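Local coordinates for glucose-binding protein (Thermus thermophilus HB27, PDB 2B3B) that binds glucose in a buried pocket and probably serves as the sugar-capturing component of a binding-protein-dependent transport system, at residues F6-G11 / V44-V49; T62-A67 / L276-G281; P115-R120 / T307-K312. All blocks are in the same frame, centred on the assembly; numbering follows the deposited sequence.

Interaction 1 (F6-G11 / V44-V49); sequences FSWWAG and VNARAV. With GLC (alpha-D-glucopyranose), chain G.
One wall of the sugar pocket is built where W8, just past the end of strand 2-7, packs against A46 near the start of helix 44-55. The methyl carbon CB of A46 comes obliquely to the benzene part of the indole, 3.7 Å from W8 CE3. A chi1 of 61° sets W8 CG between its backbone N and carbonyl carbon, and the indole then serves two surfaces: CE3 turns to the helix and the NE1 edge to the glucose. At that edge C1 of the sugar lies near the ring plane, 3.3 Å from W8 NE1, and NE1 gives the ring oxygen O5 a weak hydrogen bond of 3.4 Å. The fold explains the meeting, for helix 44-55 belongs to a beta-alpha-beta crossover that joins strands 32-37 and 62-66 and passes over strand 2-7 between them. F6, two residues before W8, faces the same helix. Its ring edge meets A46 O in plane, at 3.6 Å from F6 CE2, and F6 CZ touches V49 CG1 at 4.0 Å. R47 reaches W8 only loosely, its NE being held in a salt bridge with E354. Around W8 the chain makes an ST turn, S7 OG accepting from W9 N at 3.1 Å, and W9 NE1 donates to the sugar hydroxyl O3, 2.9 Å away.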
loop_
_atom_site.group_PDB
_atom_site.type_symbol
_atom_site.label_atom_id
_atom_site.label_comp_id
_atom_site.label_asym_id
_atom_site.label_seq_id
_atom_site.Cartn_x
_atom_site.Cartn_y
_atom_site.Cartn_z
ATOM N N PHE A 6 6.250 1.536 16.470
ATOM C CA PHE A 6 5.948 2.734 15.706
ATOM C C PHE A 6 5.255 2.317 14.401
ATOM O O PHE A 6 5.690 1.396 13.714
ATOM C CB PHE A 6 7.268 3.465 15.481
ATOM C CG PHE A 6 7.138 4.848 14.864
ATOM C CD1 PHE A 6 7.252 5.988 15.656
ATOM C CD2 PHE A 6 6.990 4.996 13.496
ATOM C CE1 PHE A 6 7.159 7.258 15.108
ATOM C CE2 PHE A 6 6.934 6.270 12.930
ATOM C CZ PHE A 6 6.996 7.396 13.748
ATOM N N SER A 7 4.144 2.969 14.079
ATOM C CA SER A 7 3.380 2.648 12.889
ATOM C C SER A 7 2.414 3.795 12.565
ATOM O O SER A 7 2.326 4.781 13.301
ATOM C CB SER A 7 2.575 1.358 13.098
ATOM O OG SER A 7 1.393 1.566 13.849
ATOM N N TRP A 8 1.687 3.650 11.470
ATOM C CA TRP A 8 0.613 4.587 11.193
ATOM C C TRP A 8 -0.748 3.929 11.294
ATOM O O TRP A 8 -1.735 4.400 10.732
ATOM C CB TRP A 8 0.843 5.306 9.866
ATOM C CG TRP A 8 0.924 4.542 8.596
ATOM C CD1 TRP A 8 -0.096 4.294 7.732
ATOM C CD2 TRP A 8 2.115 4.080 7.955
ATOM N NE1 TRP A 8 0.374 3.662 6.598
ATOM C CE2 TRP A 8 1.736 3.531 6.702
ATOM C CE3 TRP A 8 3.471 4.098 8.304
ATOM C CZ2 TRP A 8 2.665 2.970 5.811
ATOM C CZ3 TRP A 8 4.405 3.531 7.410
ATOM C CH2 TRP A 8 3.989 2.969 6.194
ATOM N N TRP A 9 -0.826 2.856 12.071
ATOM C CA TRP A 9 -2.076 2.123 12.156
ATOM C C TRP A 9 -2.981 2.700 13.243
ATOM O O TRP A 9 -3.314 2.032 14.219
ATOM C CB TRP A 9 -1.794 0.641 12.362
ATOM C CG TRP A 9 -1.263 0.016 11.137
ATOM C CD1 TRP A 9 -1.587 0.322 9.827
ATOM C CD2 TRP A 9 -0.305 -1.045 11.072
ATOM N NE1 TRP A 9 -0.864 -0.462 8.973
ATOM C CE2 TRP A 9 -0.092 -1.332 9.701
ATOM C CE3 TRP A 9 0.410 -1.770 12.042
ATOM C CZ2 TRP A 9 0.794 -2.320 9.274
ATOM C CZ3 TRP A 9 1.299 -2.754 11.620
ATOM C CH2 TRP A 9 1.483 -3.024 10.246
ATOM N N ALA A 10 -3.380 3.959 13.055
ATOM C CA ALA A 10 -4.141 4.691 14.057
ATOM C C ALA A 10 -5.606 4.530 13.768
ATOM O O ALA A 10 -5.991 4.157 12.661
ATOM C CB ALA A 10 -3.751 6.138 14.039
ATOM N N GLY A 11 -6.431 4.795 14.777
ATOM C CA GLY A 11 -7.880 4.818 14.630
ATOM C C GLY A 11 -8.425 3.511 14.102
ATOM O O GLY A 11 -8.115 2.426 14.643
ATOM N N VAL A 44 2.686 9.051 5.296
ATOM C CA VAL A 44 3.291 10.310 4.915
ATOM C C VAL A 44 3.718 11.037 6.185
ATOM O O VAL A 44 4.860 11.462 6.304
ATOM C CB VAL A 44 2.334 11.185 4.047
ATOM C CG1 VAL A 44 3.021 12.523 3.658
ATOM C CG2 VAL A 44 1.866 10.410 2.823
ATOM N N ASN A 45 2.821 11.156 7.154
ATOM C CA ASN A 45 3.197 11.777 8.423
ATOM C C ASN A 45 4.177 10.924 9.240
ATOM O O ASN A 45 5.091 11.453 9.855
ATOM C CB ASN A 45 1.951 12.105 9.252
ATOM C CG ASN A 45 1.072 13.148 8.578
ATOM O OD1 ASN A 45 1.563 13.915 7.742
ATOM N ND2 ASN A 45 -0.215 13.173 8.916
ATOM N N ALA A 46 3.975 9.608 9.252
ATOM C CA ALA A 46 4.849 8.699 10.051
ATOM C C ALA A 46 6.316 8.801 9.631
ATOM O O ALA A 46 7.215 8.839 10.475
ATOM C CB ALA A 46 4.373 7.271 9.959
ATOM N N ARG A 47 6.522 8.795 8.315
ATOM C CA ARG A 47 7.819 9.024 7.644
ATOM C C ARG A 47 8.528 10.272 8.216
ATOM O O ARG A 47 9.721 10.231 8.563
ATOM C CB ARG A 47 7.506 9.164 6.142
ATOM C CG ARG A 47 8.603 9.094 5.106
ATOM C CD ARG A 47 7.939 8.727 3.713
ATOM N NE ARG A 47 7.365 7.364 3.766
ATOM C CZ ARG A 47 6.199 6.968 3.234
ATOM N NH1 ARG A 47 5.371 7.818 2.623
ATOM N NH2 ARG A 47 5.812 5.709 3.399
ATOM N N ALA A 48 7.786 11.366 8.353
ATOM C CA ALA A 48 8.361 12.631 8.819
ATOM C C ALA A 48 8.736 12.618 10.291
ATOM O O ALA A 48 9.789 13.148 10.690
ATOM C CB ALA A 48 7.398 13.793 8.532
ATOM N N VAL A 49 7.875 12.032 11.099
ATOM C CA VAL A 49 8.131 11.931 12.527
ATOM C C VAL A 49 9.277 10.929 12.801
ATOM O O VAL A 49 10.146 11.186 13.637
ATOM C CB VAL A 49 6.853 11.545 13.258
ATOM C CG1 VAL A 49 7.119 11.311 14.746
ATOM C CG2 VAL A 49 5.812 12.657 13.050
HETATM C C1 GLC G . 0.143 2.018 3.775
HETATM C C2 GLC G . 0.286 0.609 4.449
HETATM C C3 GLC G . -1.015 -0.043 4.939
HETATM C C4 GLC G . -2.048 1.014 5.338
HETATM C C5 GLC G . -2.304 1.989 4.173
HETATM C C6 GLC G . -3.294 3.127 4.472
HETATM O O1 GLC G . 0.799 2.191 2.574
HETATM O O2 GLC G . 1.176 -0.297 3.775
HETATM O O3 GLC G . -0.709 -0.826 6.083
HETATM O O4 GLC G . -3.269 0.389 5.698
HETATM O O5 GLC G . -1.133 2.636 3.704
HETATM O O6 GLC G . -2.838 3.921 5.527
#

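Interaction 2 (T62-A67 / L276-G281); sequences TFQVHA and LSDSFG. With GLC (alpha-D-glucopyranose), chain G.
V65 and S279 face each other as a hydrogen-bonded antiparallel pair in the closely knit middle between strands 62-66 and 272-280. V65 N donates to S279 O over 2.9 Å. V65 O is gripped twice, by S279 N and, at 2.8 Å, by S279 OG, the two donors arriving from opposite faces of the carbonyl plane. A chi1 of 78° folds the S279 hydroxyl back between its backbone N and carbonyl carbon; S113 OG is its other partner.

Away from this pair water stands in for some direct backbone bonds. Water 1 accepts from F63 N and G281 N and lies over the centre of the F63 ring, while T62 OG1 closes that end with a 2.7 Å bond to G281 O. At the other end A67 N still bonds S277 O directly, but water 2 bridges A67 O and S277 N.

On the sugar side H66 and D278, a non-hydrogen-bonded pair, point the same way. H66 NE2 donates to glucose O2 at 2.7 Å, O2 in turn donates to D278 OD1 at 2.6 Å, and O3 donates to D278 OD2 at 2.6 Å. Q64 NE2 reaches D278 OD1 from above the carboxylate plane at 3.1 Å, with amide and carboxylate planes 85° apart; W8 N holds Q64 OE1 and E70 holds H66 ND1. With each oxygen of D278 accepting a hydrogen bond from a sugar hydroxyl and a neutral amide as further donor, the carboxylate is probably stabilised as an anion, and O2, acceptor and donor at once, is probably held in one orientation.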
loop_
_atom_site.group_PDB
_atom_site.type_symbol
_atom_site.label_atom_id
_atom_site.label_comp_id
_atom_site.label_asym_id
_atom_site.label_seq_id
_atom_site.Cartn_x
_atom_site.Cartn_y
_atom_site.Cartn_z
ATOM N N THR A 62 11.010 -0.628 17.094
ATOM C CA THR A 62 10.741 -1.164 15.773
ATOM C C THR A 62 9.744 -0.230 15.085
ATOM O O THR A 62 8.972 0.478 15.763
ATOM C CB THR A 62 10.161 -2.590 15.846
ATOM O OG1 THR A 62 10.070 -3.154 14.530
ATOM C CG2 THR A 62 8.785 -2.599 16.533
ATOM N N PHE A 63 9.768 -0.210 13.759
ATOM C CA PHE A 63 8.847 0.659 13.023
ATOM C C PHE A 63 8.321 0.006 11.765
ATOM O O PHE A 63 9.044 -0.722 11.054
ATOM C CB PHE A 63 9.472 2.041 12.734
ATOM C CG PHE A 63 10.731 2.000 11.912
ATOM C CD1 PHE A 63 10.677 1.951 10.525
ATOM C CD2 PHE A 63 11.979 2.063 12.531
ATOM C CE1 PHE A 63 11.853 1.930 9.745
ATOM C CE2 PHE A 63 13.149 2.053 11.776
ATOM C CZ PHE A 63 13.086 1.987 10.367
ATOM N N GLN A 64 7.046 0.268 11.499
ATOM C CA GLN A 64 6.397 -0.120 10.262
ATOM C C GLN A 64 7.169 0.475 9.089
ATOM O O GLN A 64 7.499 1.652 9.088
ATOM C CB GLN A 64 4.971 0.414 10.243
ATOM C CG GLN A 64 4.151 -0.016 9.064
ATOM C CD GLN A 64 2.765 0.636 9.006
ATOM O OE1 GLN A 64 2.309 1.255 9.954
ATOM N NE2 GLN A 64 2.107 0.493 7.874
ATOM N N VAL A 65 7.445 -0.351 8.090
ATOM C CA VAL A 65 8.213 0.091 6.950
ATOM C C VAL A 65 7.899 -0.821 5.796
ATOM O O VAL A 65 7.703 -2.026 5.963
ATOM C CB VAL A 65 9.742 0.122 7.279
ATOM C CG1 VAL A 65 10.263 -1.262 7.707
ATOM C CG2 VAL A 65 10.558 0.681 6.080
ATOM N N HIS A 66 7.833 -0.236 4.607
ATOM C CA HIS A 66 7.525 -0.967 3.424
ATOM C C HIS A 66 8.738 -1.745 2.931
ATOM O O HIS A 66 9.846 -1.198 2.830
ATOM C CB HIS A 66 7.024 -0.032 2.305
ATOM C CG HIS A 66 5.646 0.505 2.543
ATOM N ND1 HIS A 66 5.342 1.848 2.511
ATOM C CD2 HIS A 66 4.499 -0.132 2.844
ATOM C CE1 HIS A 66 4.056 2.012 2.756
ATOM N NE2 HIS A 66 3.515 0.821 2.941
ATOM N N ALA A 67 8.505 -3.005 2.589
ATOM C CA ALA A 67 9.507 -3.808 1.937
ATOM C C ALA A 67 9.836 -3.208 0.569
ATOM O O ALA A 67 8.919 -2.808 -0.196
ATOM C CB ALA A 67 9.013 -5.256 1.762
ATOM N N LEU A 276 2.430 -4.532 -2.211
ATOM C CA LEU A 276 3.268 -3.880 -1.220
ATOM C C LEU A 276 3.254 -4.743 0.034
ATOM O O LEU A 276 2.421 -5.608 0.178
ATOM C CB LEU A 276 2.761 -2.462 -0.888
ATOM C CG LEU A 276 1.300 -2.439 -0.403
ATOM C CD1 LEU A 276 1.214 -1.797 0.948
ATOM C CD2 LEU A 276 0.308 -1.814 -1.416
ATOM N N SER A 277 4.155 -4.473 0.956
ATOM C CA SER A 277 4.271 -5.270 2.167
ATOM C C SER A 277 4.681 -4.399 3.351
ATOM O O SER A 277 5.701 -3.670 3.312
ATOM C CB SER A 277 5.271 -6.416 1.939
ATOM O OG SER A 277 5.349 -7.265 3.060
ATOM N N ASP A 278 3.870 -4.467 4.399
ATOM C CA ASP A 278 4.230 -3.899 5.689
ATOM C C ASP A 278 5.183 -4.852 6.420
ATOM O O ASP A 278 4.927 -6.055 6.501
ATOM C CB ASP A 278 2.987 -3.671 6.526
ATOM C CG ASP A 278 2.043 -2.633 5.914
ATOM O OD1 ASP A 278 2.519 -1.521 5.578
ATOM O OD2 ASP A 278 0.833 -2.938 5.794
ATOM N N SER A 279 6.263 -4.303 6.961
ATOM C CA SER A 279 7.302 -5.090 7.590
ATOM C C SER A 279 7.844 -4.324 8.783
ATOM O O SER A 279 7.603 -3.111 8.940
ATOM C CB SER A 279 8.385 -5.441 6.551
ATOM O OG SER A 279 9.249 -4.358 6.286
ATOM N N PHE A 280 8.545 -5.047 9.649
ATOM C CA PHE A 280 9.179 -4.487 10.823
ATOM C C PHE A 280 10.642 -4.922 10.882
ATOM O O PHE A 280 10.956 -6.081 10.651
ATOM C CB PHE A 280 8.463 -4.972 12.083
ATOM C CG PHE A 280 7.154 -4.280 12.328
ATOM C CD1 PHE A 280 7.127 -3.063 12.977
ATOM C CD2 PHE A 280 5.978 -4.841 11.889
ATOM C CE1 PHE A 280 5.917 -2.391 13.190
ATOM C CE2 PHE A 280 4.746 -4.197 12.102
ATOM C CZ PHE A 280 4.729 -2.944 12.748
ATOM N N GLY A 281 11.510 -3.980 11.224
ATOM C CA GLY A 281 12.918 -4.248 11.422
ATOM C C GLY A 281 13.399 -4.008 12.844
ATOM O O GLY A 281 12.607 -3.795 13.763
HETATM C C1 GLC G . 0.143 2.018 3.775
HETATM C C2 GLC G . 0.286 0.609 4.449
HETATM C C3 GLC G . -1.015 -0.043 4.939
HETATM C C4 GLC G . -2.048 1.014 5.338
HETATM C C5 GLC G . -2.304 1.989 4.173
HETATM C C6 GLC G . -3.294 3.127 4.472
HETATM O O1 GLC G . 0.799 2.191 2.574
HETATM O O2 GLC G . 1.176 -0.297 3.775
HETATM O O3 GLC G . -0.709 -0.826 6.083
HETATM O O4 GLC G . -3.269 0.389 5.698
HETATM O O5 GLC G . -1.133 2.636 3.704
HETATM O O6 GLC G . -2.838 3.921 5.527
HETATM O O HOH W 1 11.543 -1.195 11.591
HETATM O O HOH W 2 6.092 -2.350 -0.115
#

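Interaction 3 (P115-R120 / T307-K312); sequences PVNIHR and TSNPLK. Unlike the reference sequence in segment 307-312: S308 (reference Phe). With GLC (alpha-D-glucopyranose), chain G.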
loop_
_atom_site.group_PDB
_atom_site.type_symbol
_atom_site.label_atom_id
_atom_site.label_comp_id
_atom_site.label_asym_id
_atom_site.label_seq_id
_atom_site.Cartn_x
_atom_site.Cartn_y
_atom_site.Cartn_z
ATOM N N PRO A 115 8.416 -9.131 6.939
ATOM C CA PRO A 115 7.083 -8.909 6.397
ATOM C C PRO A 115 5.942 -9.516 7.219
ATOM O O PRO A 115 5.999 -10.704 7.626
ATOM C CB PRO A 115 7.133 -9.559 5.027
ATOM C CG PRO A 115 8.531 -10.017 4.818
ATOM C CD PRO A 115 9.248 -10.000 6.075
ATOM N N VAL A 116 4.887 -8.730 7.421
ATOM C CA VAL A 116 3.747 -9.192 8.200
ATOM C C VAL A 116 2.578 -9.517 7.303
ATOM O O VAL A 116 1.659 -10.252 7.683
ATOM C CB VAL A 116 3.393 -8.208 9.339
ATOM C CG1 VAL A 116 2.933 -6.877 8.812
ATOM C CG2 VAL A 116 2.292 -8.808 10.259
ATOM N N ASN A 117 2.619 -8.995 6.077
ATOM C CA ASN A 117 1.479 -9.051 5.210
ATOM C C ASN A 117 1.852 -8.792 3.765
ATOM O O ASN A 117 3.008 -8.492 3.453
ATOM C CB ASN A 117 0.411 -8.037 5.676
ATOM C CG ASN A 117 0.787 -6.570 5.404
ATOM O OD1 ASN A 117 1.773 -6.273 4.742
ATOM N ND2 ASN A 117 -0.025 -5.646 5.926
ATOM N N ILE A 118 0.858 -8.948 2.909
ATOM C CA ILE A 118 0.883 -8.459 1.528
ATOM C C ILE A 118 -0.429 -7.668 1.331
ATOM O O ILE A 118 -1.517 -8.205 1.575
ATOM C CB ILE A 118 0.903 -9.599 0.493
ATOM C CG1 ILE A 118 2.121 -10.536 0.703
ATOM C CG2 ILE A 118 0.853 -9.039 -0.935
ATOM C CD1 ILE A 118 3.442 -9.909 0.277
ATOM N N HIS A 119 -0.324 -6.400 0.913
ATOM C CA HIS A 119 -1.478 -5.638 0.412
ATOM C C HIS A 119 -1.388 -5.528 -1.099
ATOM O O HIS A 119 -0.315 -5.571 -1.683
ATOM C CB HIS A 119 -1.559 -4.215 0.991
ATOM C CG HIS A 119 -2.271 -4.103 2.304
ATOM N ND1 HIS A 119 -3.613 -4.370 2.453
ATOM C CD2 HIS A 119 -1.830 -3.695 3.520
ATOM C CE1 HIS A 119 -3.959 -4.163 3.710
ATOM N NE2 HIS A 119 -2.898 -3.750 4.377
ATOM N N ARG A 120 -2.537 -5.346 -1.726
ATOM C CA ARG A 120 -2.636 -5.093 -3.155
ATOM C C ARG A 120 -3.116 -3.663 -3.336
ATOM O O ARG A 120 -4.038 -3.236 -2.637
ATOM C CB ARG A 120 -3.652 -6.028 -3.766
ATOM C CG ARG A 120 -3.762 -5.941 -5.268
ATOM C CD ARG A 120 -4.690 -6.983 -5.769
ATOM N NE ARG A 120 -4.711 -7.044 -7.224
ATOM C CZ ARG A 120 -5.380 -7.950 -7.932
ATOM N NH1 ARG A 120 -6.090 -8.881 -7.330
ATOM N NH2 ARG A 120 -5.325 -7.941 -9.255
ATOM N N THR A 307 -3.838 -14.184 12.681
ATOM C CA THR A 307 -4.704 -13.438 13.582
ATOM C C THR A 307 -4.960 -12.030 13.049
ATOM O O THR A 307 -6.110 -11.595 12.944
ATOM C CB THR A 307 -4.075 -13.346 14.951
ATOM O OG1 THR A 307 -3.874 -14.673 15.445
ATOM C CG2 THR A 307 -4.974 -12.575 15.919
ATOM N N SER A 308 -3.881 -11.341 12.687
ATOM C CA SER A 308 -3.932 -9.931 12.309
ATOM C C SER A 308 -4.518 -9.649 10.936
ATOM O O SER A 308 -5.350 -8.752 10.791
ATOM C CB SER A 308 -2.546 -9.316 12.409
ATOM O OG SER A 308 -1.657 -9.959 11.526
ATOM N N ASN A 309 -4.106 -10.398 9.916
ATOM C CA ASN A 309 -4.453 -10.016 8.544
ATOM C C ASN A 309 -5.907 -10.134 8.146
ATOM O O ASN A 309 -6.377 -9.315 7.354
ATOM C CB ASN A 309 -3.549 -10.714 7.531
ATOM C CG ASN A 309 -2.153 -10.157 7.558
ATOM O OD1 ASN A 309 -1.956 -8.965 7.316
ATOM N ND2 ASN A 309 -1.179 -10.984 7.929
ATOM N N PRO A 310 -6.635 -11.154 8.655
ATOM C CA PRO A 310 -8.086 -11.184 8.382
ATOM C C PRO A 310 -8.827 -9.900 8.799
ATOM O O PRO A 310 -9.779 -9.517 8.131
ATOM C CB PRO A 310 -8.583 -12.412 9.199
ATOM C CG PRO A 310 -7.359 -13.293 9.289
ATOM C CD PRO A 310 -6.203 -12.316 9.456
ATOM N N LEU A 311 -8.383 -9.253 9.871
ATOM C CA LEU A 311 -8.934 -7.977 10.343
ATOM C C LEU A 311 -8.525 -6.803 9.433
ATOM O O LEU A 311 -9.282 -5.854 9.198
ATOM C CB LEU A 311 -8.410 -7.681 11.765
ATOM C CG LEU A 311 -8.905 -8.604 12.886
ATOM C CD1 LEU A 311 -8.066 -8.514 14.159
ATOM C CD2 LEU A 311 -10.387 -8.297 13.173
ATOM N N LYS A 312 -7.292 -6.871 8.956
ATOM C CA LYS A 312 -6.663 -5.811 8.153
ATOM C C LYS A 312 -7.149 -5.681 6.693
ATOM O O LYS A 312 -7.146 -4.573 6.154
ATOM C CB LYS A 312 -5.156 -6.052 8.179
ATOM C CG LYS A 312 -4.269 -4.975 7.555
ATOM C CD LYS A 312 -4.150 -3.800 8.436
ATOM C CE LYS A 312 -2.940 -2.951 8.044
ATOM N NZ LYS A 312 -3.257 -2.200 6.791
HETATM C C1 GLC G . 0.143 2.018 3.775
HETATM C C2 GLC G . 0.286 0.609 4.449
HETATM C C3 GLC G . -1.015 -0.043 4.939
HETATM C C4 GLC G . -2.048 1.014 5.338
HETATM C C5 GLC G . -2.304 1.989 4.173
HETATM C C6 GLC G . -3.294 3.127 4.472
HETATM O O1 GLC G . 0.799 2.191 2.574
HETATM O O2 GLC G . 1.176 -0.297 3.775
HETATM O O3 GLC G . -0.709 -0.826 6.083
HETATM O O4 GLC G . -3.269 0.389 5.698
HETATM O O5 GLC G . -1.133 2.636 3.704
HETATM O O6 GLC G . -2.838 3.921 5.527
#
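K312, the residue with the most surface buried here, meets H119 beside the bound glucose, and the two side chains cross at about a right angle. K312 NZ donates to H119 NE2 over 2.9 Å, with the ammonium nitrogen tilted 20° from the imidazole plane. The lysine chain starts with CG anti to the backbone N but bends at chi2 (76°) and chi4 (75°). This path brings K312 CG to 3.7 Å from H119 NE2 and curls the tip round to the glucose, where NZ donates to O4 at 2.8 Å and to O3 at 3.0 Å. The other ring nitrogen, H119 ND1, is bonded to D243 OD1, which also receives R120 N; such a carboxylate partner probably favours a proton on ND1 and leaves NE2 as the acceptor that K312 needs. A leucine in place of H119 would probably deprive the K312 ammonium of one of its three acceptors, leaving its tip freer to turn beside the sugar, and take from D243 its imidazole mate.

N309 makes the second junction, one helical turn earlier. Its ND2 donates to V116 O at 2.9 Å, with the acceptor close to the amide plane, and is shared with Q305 O. N309 OD1, bonded to S314 OG, also lies 3.0 Å from N117 CB. The amide of N117 is turned against that of N309, and its OD1 takes D278 N.

Segment 115-120 leads from strand 110-115 to strand 119-120, both antiparallel neighbours of strand 272-280, on the way to strand 123-126 of the second sheet, consistent with a hinge crossing of a two-lobed binding protein; helix 15-27 packs on helix 302-312, and helix 99-104 touches P115 and I118.

The three contacts surround a single glucose, and each supplies part of its hydrogen-bonding shell, which E13, A42 and H348 complete. The centres of interactions 1 and 2 lie about 12 Å apart, as do those of 2 and 3, while 1 and 3 are about 17 Å apart. Strand 62-66 runs beside strand 2-7, and W8 N meets Q64 OE1 at 2.9 Å, so interaction 1 leans directly on interaction 2. Interaction 3 is tied to interaction 2 where D278 N approaches N117 OD1 to 2.8 Å. Interactions 1 and 3 come together at the sugar itself: W9 NE1 lies 3.4 Å from K312 CE, and glucose O3 is shared by W9, D278 and K312, one from each contact.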